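Local coordinates for protein glucanase (Clostridium thermocellum, PDB 5GXX) that probably hydrolyses internal beta-1,4-glucosidic bonds of cellulose as a family 9 endoglucanase of the cellulosome, at residues A[165-168]-A[169-173]; A[210-214]-A[215-219]; A[30-33]-A[34-37]; A[20-23]-A[24-28]; A[327-330]-A[331-335]. The protein carries 1 engineered substitution. One frame throughout, in Å; residues are numbered along the deposited sequence.

Contact 1. Residues A[165-168]-A[169-173]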
# COMPACT_ATOMS: atom_id res chain seq x y z
N LEU A 165 15.02 -22.96 -49.94
CA LEU A 165 14.38 -24.09 -50.60
C LEU A 165 14.62 -25.38 -49.83
O LEU A 165 13.72 -26.21 -49.68
CB LEU A 165 14.87 -24.23 -52.05
CG LEU A 165 14.29 -25.44 -52.80
CD1 LEU A 165 12.76 -25.42 -52.92
CD2 LEU A 165 14.93 -25.57 -54.17
N ARG A 166 15.84 -25.54 -49.31
CA ARG A 166 16.18 -26.69 -48.49
C ARG A 166 15.25 -26.80 -47.27
O ARG A 166 14.70 -27.88 -47.00
CB ARG A 166 17.65 -26.62 -48.06
CG ARG A 166 18.09 -27.73 -47.11
CD ARG A 166 19.57 -27.59 -46.74
NE ARG A 166 19.99 -28.53 -45.71
CZ ARG A 166 20.36 -29.80 -45.93
NH1 ARG A 166 20.33 -30.31 -47.16
NH2 ARG A 166 20.73 -30.56 -44.91
N TYR A 167 15.05 -25.68 -46.58
CA TYR A 167 14.19 -25.64 -45.40
C TYR A 167 12.71 -25.71 -45.76
O TYR A 167 11.93 -26.31 -45.02
CB TYR A 167 14.52 -24.44 -44.51
CG TYR A 167 15.77 -24.69 -43.69
CD1 TYR A 167 17.04 -24.56 -44.26
CD2 TYR A 167 15.69 -25.11 -42.36
CE1 TYR A 167 18.19 -24.82 -43.53
CE2 TYR A 167 16.83 -25.37 -41.62
CZ TYR A 167 18.08 -25.21 -42.20
OH TYR A 167 19.22 -25.47 -41.46
N ALA A 168 12.33 -25.12 -46.89
CA ALA A 168 10.96 -25.30 -47.37
C ALA A 168 10.63 -26.78 -47.54
O ALA A 168 9.54 -27.24 -47.17
CB ALA A 168 10.76 -24.57 -48.68
N LYS A 169 11.56 -27.54 -48.11
CA LYS A 169 11.36 -28.97 -48.29
C LYS A 169 11.38 -29.72 -46.96
O LYS A 169 10.59 -30.65 -46.78
CB LYS A 169 12.43 -29.55 -49.21
CG LYS A 169 12.34 -29.08 -50.64
CD LYS A 169 13.49 -29.65 -51.47
CE LYS A 169 13.39 -29.23 -52.92
NZ LYS A 169 14.32 -30.06 -53.75
N LYS A 170 12.26 -29.30 -46.05
CA LYS A 170 12.33 -29.92 -44.72
C LYS A 170 10.97 -29.78 -44.04
O LYS A 170 10.38 -30.75 -43.55
CB LYS A 170 13.41 -29.27 -43.84
CG LYS A 170 14.84 -29.77 -43.98
CD LYS A 170 15.69 -29.09 -42.91
CE LYS A 170 17.18 -29.29 -43.12
NZ LYS A 170 17.59 -30.68 -42.78
N TYR A 171 10.45 -28.55 -44.05
CA TYR A 171 9.22 -28.25 -43.34
C TYR A 171 8.00 -28.89 -44.00
O TYR A 171 7.13 -29.43 -43.31
CB TYR A 171 9.04 -26.74 -43.18
CG TYR A 171 10.07 -26.08 -42.28
CD1 TYR A 171 10.92 -26.82 -41.45
CD2 TYR A 171 10.20 -24.70 -42.26
CE1 TYR A 171 11.84 -26.19 -40.62
CE2 TYR A 171 11.12 -24.07 -41.43
CZ TYR A 171 11.94 -24.82 -40.62
OH TYR A 171 12.85 -24.17 -39.82
N PHE A 172 7.97 -28.91 -45.33
CA PHE A 172 6.84 -29.52 -46.01
C PHE A 172 6.78 -31.01 -45.72
O PHE A 172 5.72 -31.56 -45.45
CB PHE A 172 6.82 -29.27 -47.52
CG PHE A 172 5.75 -30.06 -48.20
CD1 PHE A 172 4.42 -29.64 -48.18
CD2 PHE A 172 6.05 -31.26 -48.81
CE1 PHE A 172 3.43 -30.40 -48.78
CE2 PHE A 172 5.06 -32.03 -49.42
CZ PHE A 172 3.74 -31.61 -49.39
N GLU A 173 7.94 -31.66 -45.76
CA GLU A 173 7.95 -33.09 -45.49
C GLU A 173 7.43 -33.40 -44.09
O GLU A 173 6.71 -34.39 -43.91
CB GLU A 173 9.36 -33.66 -45.73
CG GLU A 173 9.70 -33.76 -47.21
CD GLU A 173 11.20 -33.83 -47.48
OE1 GLU A 173 11.99 -34.05 -46.53
OE2 GLU A 173 11.60 -33.66 -48.65
O HOH W 1 20.23 -30.00 -41.52

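Contact 2. Residues A[210-214]-A[215-219]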
# COMPACT_ATOMS: atom_id res chain seq x y z
N LEU A 210 5.97 -24.63 -58.04
CA LEU A 210 6.41 -23.44 -58.76
C LEU A 210 7.90 -23.18 -58.54
O LEU A 210 8.55 -22.56 -59.38
CB LEU A 210 5.55 -22.23 -58.37
CG LEU A 210 4.07 -22.20 -58.77
CD1 LEU A 210 3.48 -20.87 -58.26
CD2 LEU A 210 3.90 -22.34 -60.28
N ALA A 211 8.44 -23.66 -57.43
CA ALA A 211 9.87 -23.51 -57.17
C ALA A 211 10.73 -24.52 -57.93
O ALA A 211 11.75 -24.14 -58.50
CB ALA A 211 10.18 -23.52 -55.67
N THR A 212 10.29 -25.78 -57.97
CA THR A 212 11.10 -26.90 -58.46
C THR A 212 10.68 -27.45 -59.82
O THR A 212 11.50 -28.07 -60.52
CB THR A 212 11.05 -28.11 -57.50
OG1 THR A 212 9.70 -28.62 -57.47
CG2 THR A 212 11.51 -27.75 -56.10
N GLY A 213 9.42 -27.27 -60.20
CA GLY A 213 8.89 -27.90 -61.41
C GLY A 213 8.73 -29.41 -61.28
O GLY A 213 8.41 -30.09 -62.26
N ASP A 214 8.92 -29.91 -60.07
CA ASP A 214 8.87 -31.32 -59.74
C ASP A 214 7.40 -31.70 -59.64
O ASP A 214 6.65 -31.16 -58.82
CB ASP A 214 9.60 -31.57 -58.42
CG ASP A 214 9.68 -33.03 -58.02
OD1 ASP A 214 8.87 -33.86 -58.49
OD2 ASP A 214 10.58 -33.34 -57.20
N ARG A 215 7.01 -32.63 -60.50
CA ARG A 215 5.60 -33.00 -60.61
C ARG A 215 5.05 -33.75 -59.40
O ARG A 215 3.84 -33.80 -59.21
CB ARG A 215 5.34 -33.73 -61.92
CG ARG A 215 4.72 -32.81 -62.97
CD ARG A 215 3.72 -33.61 -63.76
NE ARG A 215 2.62 -34.08 -62.92
CZ ARG A 215 1.48 -33.41 -62.75
NH1 ARG A 215 1.31 -32.25 -63.37
NH2 ARG A 215 0.50 -33.88 -61.99
N ASN A 216 5.93 -34.31 -58.56
CA ASN A 216 5.48 -34.91 -57.31
C ASN A 216 4.71 -33.90 -56.47
O ASN A 216 3.69 -34.25 -55.88
CB ASN A 216 6.64 -35.49 -56.50
CG ASN A 216 7.35 -36.60 -57.24
OD1 ASN A 216 6.81 -37.17 -58.19
ND2 ASN A 216 8.57 -36.92 -56.81
N TYR A 217 5.21 -32.67 -56.45
CA TYR A 217 4.56 -31.57 -55.73
C TYR A 217 3.25 -31.19 -56.39
O TYR A 217 2.29 -30.95 -55.67
CB TYR A 217 5.45 -30.34 -55.57
CG TYR A 217 6.70 -30.56 -54.73
CD1 TYR A 217 6.62 -30.86 -53.37
CD2 TYR A 217 7.96 -30.41 -55.30
CE1 TYR A 217 7.77 -31.05 -52.60
CE2 TYR A 217 9.11 -30.58 -54.55
CZ TYR A 217 9.01 -30.90 -53.21
OH TYR A 217 10.18 -31.07 -52.49
N LEU A 218 3.15 -31.15 -57.72
CA LEU A 218 1.84 -30.92 -58.35
C LEU A 218 0.85 -32.04 -58.04
O LEU A 218 -0.33 -31.79 -57.76
CB LEU A 218 1.94 -30.71 -59.87
CG LEU A 218 0.65 -30.34 -60.63
CD1 LEU A 218 -0.19 -29.27 -59.95
CD2 LEU A 218 0.95 -29.92 -62.05
N ASP A 219 1.32 -33.28 -58.08
CA ASP A 219 0.45 -34.41 -57.75
C ASP A 219 -0.06 -34.38 -56.32
O ASP A 219 -1.24 -34.64 -56.08
CB ASP A 219 1.16 -35.73 -58.02
CG ASP A 219 1.17 -36.07 -59.49
OD1 ASP A 219 0.33 -35.50 -60.22
OD2 ASP A 219 2.00 -36.90 -59.91

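Contact 3. Residues A[30-33]-A[34-37]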
# COMPACT_ATOMS: atom_id res chain seq x y z
N ASN A 30 17.89 -1.12 -40.69
CA ASN A 30 16.60 -0.70 -40.11
C ASN A 30 16.51 0.83 -40.07
O ASN A 30 17.42 1.49 -39.56
CB ASN A 30 16.51 -1.24 -38.69
CG ASN A 30 15.20 -0.90 -38.02
OD1 ASN A 30 15.05 0.18 -37.46
ND2 ASN A 30 14.24 -1.82 -38.05
N ARG A 31 15.40 1.39 -40.54
CA ARG A 31 15.27 2.82 -40.75
C ARG A 31 14.45 3.50 -39.67
O ARG A 31 14.10 4.68 -39.80
CB ARG A 31 14.59 3.09 -42.09
CG ARG A 31 15.40 2.69 -43.32
CD ARG A 31 14.54 2.80 -44.57
NE ARG A 31 13.54 1.74 -44.68
CZ ARG A 31 12.59 1.70 -45.60
NH1 ARG A 31 12.46 2.70 -46.48
NH2 ARG A 31 11.75 0.67 -45.62
N VAL A 32 14.18 2.79 -38.57
CA VAL A 32 13.21 3.26 -37.58
C VAL A 32 13.94 3.79 -36.35
O VAL A 32 14.48 3.00 -35.57
CB VAL A 32 12.23 2.14 -37.19
CG1 VAL A 32 11.08 2.74 -36.39
CG2 VAL A 32 11.67 1.43 -38.44
N GLU A 33 13.96 5.11 -36.16
CA GLU A 33 14.80 5.75 -35.16
C GLU A 33 14.35 5.39 -33.76
O GLU A 33 15.17 5.41 -32.83
CB GLU A 33 14.79 7.28 -35.33
CG GLU A 33 13.44 7.92 -35.11
CD GLU A 33 13.52 9.43 -35.21
OE1 GLU A 33 14.40 10.02 -34.54
OE2 GLU A 33 12.70 10.03 -35.93
N TRP A 34 13.07 5.06 -33.61
CA TRP A 34 12.51 4.69 -32.31
C TRP A 34 12.48 3.18 -32.06
O TRP A 34 11.79 2.73 -31.13
CB TRP A 34 11.11 5.27 -32.16
CG TRP A 34 10.18 5.05 -33.34
CD1 TRP A 34 10.08 5.83 -34.46
CD2 TRP A 34 9.23 3.98 -33.50
NE1 TRP A 34 9.11 5.32 -35.30
CE2 TRP A 34 8.56 4.20 -34.73
CE3 TRP A 34 8.85 2.89 -32.71
CZ2 TRP A 34 7.55 3.35 -35.19
CZ3 TRP A 34 7.84 2.04 -33.17
CH2 TRP A 34 7.21 2.28 -34.41
N ARG A 35 13.20 2.39 -32.86
CA ARG A 35 13.35 0.97 -32.57
C ARG A 35 14.81 0.63 -32.36
O ARG A 35 15.67 1.05 -33.14
CB ARG A 35 12.78 0.09 -33.69
CG ARG A 35 11.25 0.02 -33.83
CD ARG A 35 10.51 -0.47 -32.57
NE ARG A 35 11.31 -1.50 -31.91
CZ ARG A 35 11.49 -2.72 -32.41
NH1 ARG A 35 10.83 -3.13 -33.50
NH2 ARG A 35 12.34 -3.57 -31.81
N GLY A 36 15.09 -0.13 -31.31
CA GLY A 36 16.42 -0.70 -31.08
C GLY A 36 16.29 -2.20 -30.91
O GLY A 36 15.17 -2.72 -30.96
N ASP A 37 17.41 -2.89 -30.66
CA ASP A 37 17.40 -4.32 -30.33
C ASP A 37 16.44 -4.56 -29.16
O ASP A 37 16.41 -3.79 -28.19
CB ASP A 37 18.79 -4.82 -29.94
CG ASP A 37 19.75 -4.89 -31.12
OD1 ASP A 37 19.31 -4.81 -32.28
OD2 ASP A 37 20.97 -5.02 -30.87

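Contact 4. Residues A[20-23]-A[24-28]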
# COMPACT_ATOMS: atom_id res chain seq x y z
N CYS A 20 9.28 -1.55 -38.46
CA CYS A 20 8.76 -1.21 -37.13
C CYS A 20 8.47 -2.46 -36.28
O CYS A 20 8.42 -2.38 -35.05
CB CYS A 20 7.48 -0.40 -37.28
SG CYS A 20 7.71 1.18 -38.08
N GLN A 21 8.28 -3.59 -36.95
CA GLN A 21 7.88 -4.84 -36.29
C GLN A 21 9.07 -5.73 -35.96
O GLN A 21 8.89 -6.81 -35.37
CB GLN A 21 6.93 -5.63 -37.19
CG GLN A 21 5.63 -4.91 -37.53
CD GLN A 21 4.79 -4.62 -36.31
OE1 GLN A 21 4.86 -3.53 -35.75
NE2 GLN A 21 4.05 -5.62 -35.84
N GLN A 22 10.27 -5.32 -36.35
CA GLN A 22 11.42 -6.21 -36.20
C GLN A 22 11.84 -6.47 -34.76
O GLN A 22 11.98 -5.53 -33.97
CB GLN A 22 12.61 -5.72 -37.02
CG GLN A 22 12.39 -5.86 -38.51
CD GLN A 22 13.53 -5.27 -39.32
OE1 GLN A 22 14.32 -4.46 -38.82
NE2 GLN A 22 13.59 -5.63 -40.61
N ALA A 23 12.02 -7.74 -34.44
CA ALA A 23 12.58 -8.12 -33.15
C ALA A 23 14.10 -8.13 -33.26
O ALA A 23 14.66 -8.20 -34.35
CB ALA A 23 12.03 -9.47 -32.72
N GLY A 24 14.77 -8.01 -32.11
CA GLY A 24 16.23 -8.01 -32.08
C GLY A 24 16.88 -9.31 -32.49
O GLY A 24 16.34 -10.40 -32.28
N PRO A 25 18.11 -9.22 -33.03
CA PRO A 25 18.82 -7.97 -33.28
C PRO A 25 18.38 -7.31 -34.59
O PRO A 25 18.13 -7.99 -35.59
CB PRO A 25 20.28 -8.41 -33.34
CG PRO A 25 20.20 -9.80 -33.92
CD PRO A 25 18.94 -10.41 -33.33
N LEU A 26 18.27 -5.99 -34.57
CA LEU A 26 17.84 -5.26 -35.77
C LEU A 26 18.96 -5.33 -36.82
O LEU A 26 20.14 -5.30 -36.46
CB LEU A 26 17.50 -3.80 -35.45
CG LEU A 26 16.35 -3.52 -34.48
CD1 LEU A 26 16.05 -2.04 -34.40
CD2 LEU A 26 15.08 -4.27 -34.80
N PRO A 27 18.59 -5.37 -38.11
CA PRO A 27 19.60 -5.32 -39.15
C PRO A 27 20.16 -3.91 -39.25
O PRO A 27 19.50 -2.95 -38.83
CB PRO A 27 18.82 -5.68 -40.42
CG PRO A 27 17.44 -5.24 -40.16
CD PRO A 27 17.23 -5.33 -38.66
N GLU A 28 21.37 -3.79 -39.80
CA GLU A 28 22.06 -2.51 -39.91
C GLU A 28 21.19 -1.50 -40.65
O GLU A 28 21.28 -0.30 -40.39
CB GLU A 28 23.43 -2.64 -40.60
CG GLU A 28 23.42 -3.31 -41.99
CD GLU A 28 23.20 -2.37 -43.20
OE1 GLU A 28 23.23 -1.12 -43.07
OE2 GLU A 28 23.00 -2.88 -44.32

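Contact 5. Residues A[327-330]-A[331-335]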
# COMPACT_ATOMS: atom_id res chain seq x y z
N LYS A 327 -14.13 -6.64 -64.52
CA LYS A 327 -14.89 -6.83 -63.28
C LYS A 327 -13.94 -7.08 -62.10
O LYS A 327 -14.11 -6.49 -61.04
CB LYS A 327 -15.90 -7.97 -63.42
CG LYS A 327 -16.56 -8.41 -62.12
CD LYS A 327 -17.67 -9.44 -62.29
CE LYS A 327 -17.12 -10.76 -62.80
NZ LYS A 327 -18.22 -11.77 -62.84
N TYR A 328 -12.95 -7.95 -62.28
CA TYR A 328 -12.07 -8.23 -61.15
C TYR A 328 -11.08 -7.12 -60.83
O TYR A 328 -10.82 -6.86 -59.65
CB TYR A 328 -11.35 -9.57 -61.33
CG TYR A 328 -12.30 -10.74 -61.44
CD1 TYR A 328 -13.45 -10.83 -60.67
CD2 TYR A 328 -12.03 -11.78 -62.31
CE1 TYR A 328 -14.32 -11.89 -60.77
CE2 TYR A 328 -12.88 -12.85 -62.43
CZ TYR A 328 -14.03 -12.91 -61.67
OH TYR A 328 -14.87 -14.00 -61.82
N TYR A 329 -10.55 -6.47 -61.87
CA TYR A 329 -9.68 -5.30 -61.69
C TYR A 329 -10.43 -4.18 -60.96
O TYR A 329 -9.89 -3.58 -60.03
CB TYR A 329 -9.18 -4.78 -63.04
CG TYR A 329 -8.29 -3.56 -62.94
CD1 TYR A 329 -8.82 -2.26 -62.89
CD2 TYR A 329 -6.90 -3.69 -62.87
CE1 TYR A 329 -8.02 -1.14 -62.78
CE2 TYR A 329 -6.09 -2.56 -62.77
CZ TYR A 329 -6.65 -1.29 -62.73
OH TYR A 329 -5.85 -0.19 -62.63
N ASN A 330 -11.66 -3.89 -61.37
CA ASN A 330 -12.38 -2.75 -60.77
C ASN A 330 -12.67 -3.03 -59.29
O ASN A 330 -12.54 -2.14 -58.44
CB ASN A 330 -13.70 -2.53 -61.52
CG ASN A 330 -13.53 -1.82 -62.85
OD1 ASN A 330 -12.46 -1.30 -63.16
ND2 ASN A 330 -14.61 -1.78 -63.63
N PHE A 331 -13.05 -4.28 -59.03
CA PHE A 331 -13.21 -4.70 -57.63
C PHE A 331 -11.94 -4.46 -56.82
O PHE A 331 -11.98 -3.84 -55.74
CB PHE A 331 -13.63 -6.18 -57.52
CG PHE A 331 -13.34 -6.77 -56.16
CD1 PHE A 331 -14.15 -6.46 -55.08
CD2 PHE A 331 -12.24 -7.61 -55.98
CE1 PHE A 331 -13.85 -6.95 -53.82
CE2 PHE A 331 -11.93 -8.09 -54.71
CZ PHE A 331 -12.76 -7.79 -53.64
N ALA A 332 -10.82 -4.97 -57.32
CA ALA A 332 -9.56 -4.87 -56.58
C ALA A 332 -9.18 -3.41 -56.33
O ALA A 332 -8.89 -3.03 -55.19
CB ALA A 332 -8.48 -5.62 -57.37
N LYS A 333 -9.20 -2.59 -57.38
CA LYS A 333 -8.77 -1.20 -57.23
C LYS A 333 -9.72 -0.47 -56.29
O LYS A 333 -9.28 0.38 -55.51
CB LYS A 333 -8.63 -0.49 -58.59
CG LYS A 333 -8.12 0.95 -58.47
CD LYS A 333 -7.83 1.55 -59.85
CE LYS A 333 -7.02 2.83 -59.71
NZ LYS A 333 -7.88 3.96 -59.24
N SER A 334 -11.01 -0.82 -56.34
CA SER A 334 -11.97 -0.15 -55.48
C SER A 334 -11.68 -0.40 -54.00
O SER A 334 -11.90 0.46 -53.16
CB SER A 334 -13.41 -0.54 -55.82
OG SER A 334 -13.75 -1.82 -55.31
N GLN A 335 -11.18 -1.61 -53.70
CA GLN A 335 -10.90 -1.91 -52.29
C GLN A 335 -9.63 -1.23 -51.80
O GLN A 335 -9.59 -0.71 -50.68
CB GLN A 335 -10.81 -3.42 -52.05
CG GLN A 335 -12.09 -4.15 -52.45
CD GLN A 335 -13.32 -3.59 -51.77
OE1 GLN A 335 -13.50 -3.76 -50.56
NE2 GLN A 335 -14.18 -2.95 -52.54

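Contact 1. Residues A[165-168]-A[169-173]
Leu165 and Lys169 meet one turn apart on helix 162-178, an alpha-helix of the (alpha/alpha)6 barrel characteristic of family 9 glycoside hydrolases. Leu165 CD1 lies 3.9 Å from Lys169 CE, the extended lysine chain passing obliquely across the leucine branch, while the backbones join through the i to i+4 bond from Lys169 N to Leu165 O. Arg166 follows with CG anti to the backbone N (chi1 176°) and a straight chain to NE, which carries its guanidinium to the end of Lys170. There Arg166 NH2 and Lys170 NZ stand 3.8 Å apart as like charges. A water accepts from Lys170 NZ at 3.0 Å and, weakly, from Arg166 NH2, which should ease their repulsion. Next comes Tyr167: Lys170 CD rests over one face of its ring, 4.0 Å above the plane and displaced toward the rim, the two side chains running the same way. Tyr167 CD2 also approaches Tyr171 OH at 3.9 Å, a hydroxyl hydrogen-bonded to Leu99 O. The methyl of buried Ala168 packs against Leu152 of helix 142-158. Its carbonyl oxygen, Ala168 O, receives Phe172 N at 2.9 Å, with Phe172 CB 3.4 Å from that same oxygen.

Contact 2. Residues A[210-214]-A[215-219]
Asp214 caps the helix that begins beside it, its OD1 accepting the backbone N-H of Asn216 at 3.0 Å. This is an N-cap at the start of helix 215-224, in the tight connection from helix 198-212 within the family 9 helical barrel. The donor reaches Asp214 OD1 from above the carboxylate, 35° out of its plane, and the bond is fairly straight, with an N-H...O angle of 154°. With CG anti to the backbone nitrogen of Asp214, the carboxylate swings forward over the first turn, where its negative charge would probably be favoured by the helix dipole. Asp214 O adds a weak bond, taking Tyr217 N at 3.2 Å.

The backbone N-H of Asp214 is satisfied by a hydroxyl: Asp214 N donates to Thr212 OG1 at 3.0 Å, forming an ST turn around Gly213, the first residue to leave the earlier helix, with positive phi (71°). Thr212 OG1 in turn donates to Leu208 O, so the hydroxyl is used both as donor and acceptor. Arg215 NH2 and Asp219 OD1 are modelled as a salt bridge, but one so short that its detail is doubtful. Tyr217 folds back over the connection to touch Lys169 of helix 162-178. Its ring presents an edge to the threonine, Thr212 OG1 lying near the ring plane 3.3 Å from Tyr217 CD2.

Contact 3. Residues A[30-33]-A[34-37]
Val32 O accepts the backbone N-H of Arg35, with 3.1 Å between Val32 O and Arg35 N, and this bond closes a type I beta turn in the long irregular connection after helix 7-20 of the family 9 catalytic domain. Just upstream, Asn30 OD1 takes Val32 N at 3.0 Å, an Asx turn that leads the chain into the beta turn; Asn30 ND2 bonds to Gln22 OE1 and Glu19 O.

The side chains then pack across the turn. Val32 CG1, anti to the backbone nitrogen, is directed over one face of the Trp34 indole in a CH-pi contact, 3.4 Å from the centroid of the five-membered ring and 16° off its normal. The same methyl, Val32 CG1, also touches Arg35 CG at 3.7 Å, so it fills the angle between indole and arginine stem. The indole further stacks with His382. The Glu33 carboxylate forms a salt bridge with Arg443 and accepts from Glu441 N.

Bends at chi2 and chi3 fold Arg35 compactly. Its NE forms a salt bridge with Glu126, its NH1 bonds to the carbonyl oxygens of Gln22 and Cys20, and Arg35 NH2 bonds weakly to Gly36 O at 3.1 Å. A buried guanidinium matched by a carboxylate and several carbonyl oxygens is probably charged; the bonds to Gln22 O and Cys20 O link the turn to the chain at the end of helix 7-20, and the Glu126 salt bridge ties it to a more distant part of the domain.

Contact 4. Residues A[20-23]-A[24-28]
Gln22 lays the end of its side chain against the ring of Pro27, the two groups approaching from opposite directions across a loop that contains a cis peptide bond between Gly24 and Pro25. The loop follows helix 7-20 in the family 9 catalytic domain. Gln22 OE1 makes the nearest approach, 3.0 Å from Pro27 CD and 3.5 Å from Pro27 CG. Because CD is the carbon next to the proline nitrogen, its hydrogens are probably slightly positive, so the close approach of the oxygen is tolerable. The glutamine chain is extended beyond CG (chi2 176°), and this straight reach is what brings the amide to the proline. Gln22 OE1 also accepts from Asn30 ND2, which helps orient the amide. Phe94 of helix 85-101 borders both Gln22 and Pro27.

Nearer the backbone, Leu26 inserts a methyl into the bend: Leu26 CD2 is 3.6 Å from Gln22 CB. No hydrogen bond joins 20-23 to 24-28, so beyond the chain itself the two segments meet through van der Waals touches. Bonds to later residues of the same connection supply the polar support instead: Ala23 pairs through its backbone with Gly47, Gly24 with Ala38 and Gly46, and Leu26 N donates to Asp37 OD1. One acceptor is left out of this network, for the contact buries Ala23 O and the model gives it no partner. Leu26 CD2 comes within 4.0 Å of Ala23 O and lies 3.4 Å from Gln22 O.

Contact 5. Residues A[327-330]-A[331-335]
Lys333 N donates to Tyr329 O across one turn of helix 322-340, an alpha-helix of the family 9 (alpha/alpha)6 barrel. This backbone bond measures 2.9 Å from Lys333 N to Tyr329 O. The neighbouring i to i+4 bonds run alongside, from Phe331 N to Lys327 O, Ala332 N to Tyr328 O and Ser334 N to Asn330 O.

Among the side chains, Tyr329 and Lys333 lie side by side and point the same way. Both have CG anti to the backbone nitrogen (chi1 180° for Tyr329), which sets the pair alongside helix 412-429, where they touch Leu425, with Lys333 CD 3.8 Å from Tyr329 OH. Their polar ends part to separate partners: Tyr329 OH bonds to Glu428 and Tyr429, while Lys333 NZ forms a salt bridge with Asp337. Ala332 and Phe331 pack inward on helix 301-318, and the Phe331 ring turns an edge to Tyr328 O, 4.0 Å from Phe331 CD2.

Side-chain hydrogen bonds gather around Ser334. Ser334 OG, placed by chi1 (77°) between the backbone N and the carbonyl carbon, accepts Gln335 NE2 at 3.0 Å close to the amide plane. The amide of Gln335 is further fixed by Ala294 N and Gly292 O. Phe331 O receives two donors from the same face of its plane: Gln335 N at 3.1 Å and Ser334 OG at 2.7 Å.

Overall arrangement
All five contacts fall within the family 9 catalytic region, in three separate places. Contacts 1 and 2 are neighbours, centres 13 Å apart, joined where Lys169 CG approaches Tyr217 OH at 3.5 Å and Leu165 CD1 meets Thr212 CG2. The side chain of Phe172 in contact 1 lies about 13 Å from a bound calcium ion. Contacts 3 and 4 are consecutive bends of one loop, centres 7 Å apart, and pack together where Arg35 O meets Leu26 CD1 at 3.4 Å; from contact 3, Glu33 touches Trp473, in the loop between strands 460-469 and 481-488. Contact 5 stands alone, its nearest atoms about 18 Å from those of contact 2 and about 28 Å from those of contact 1.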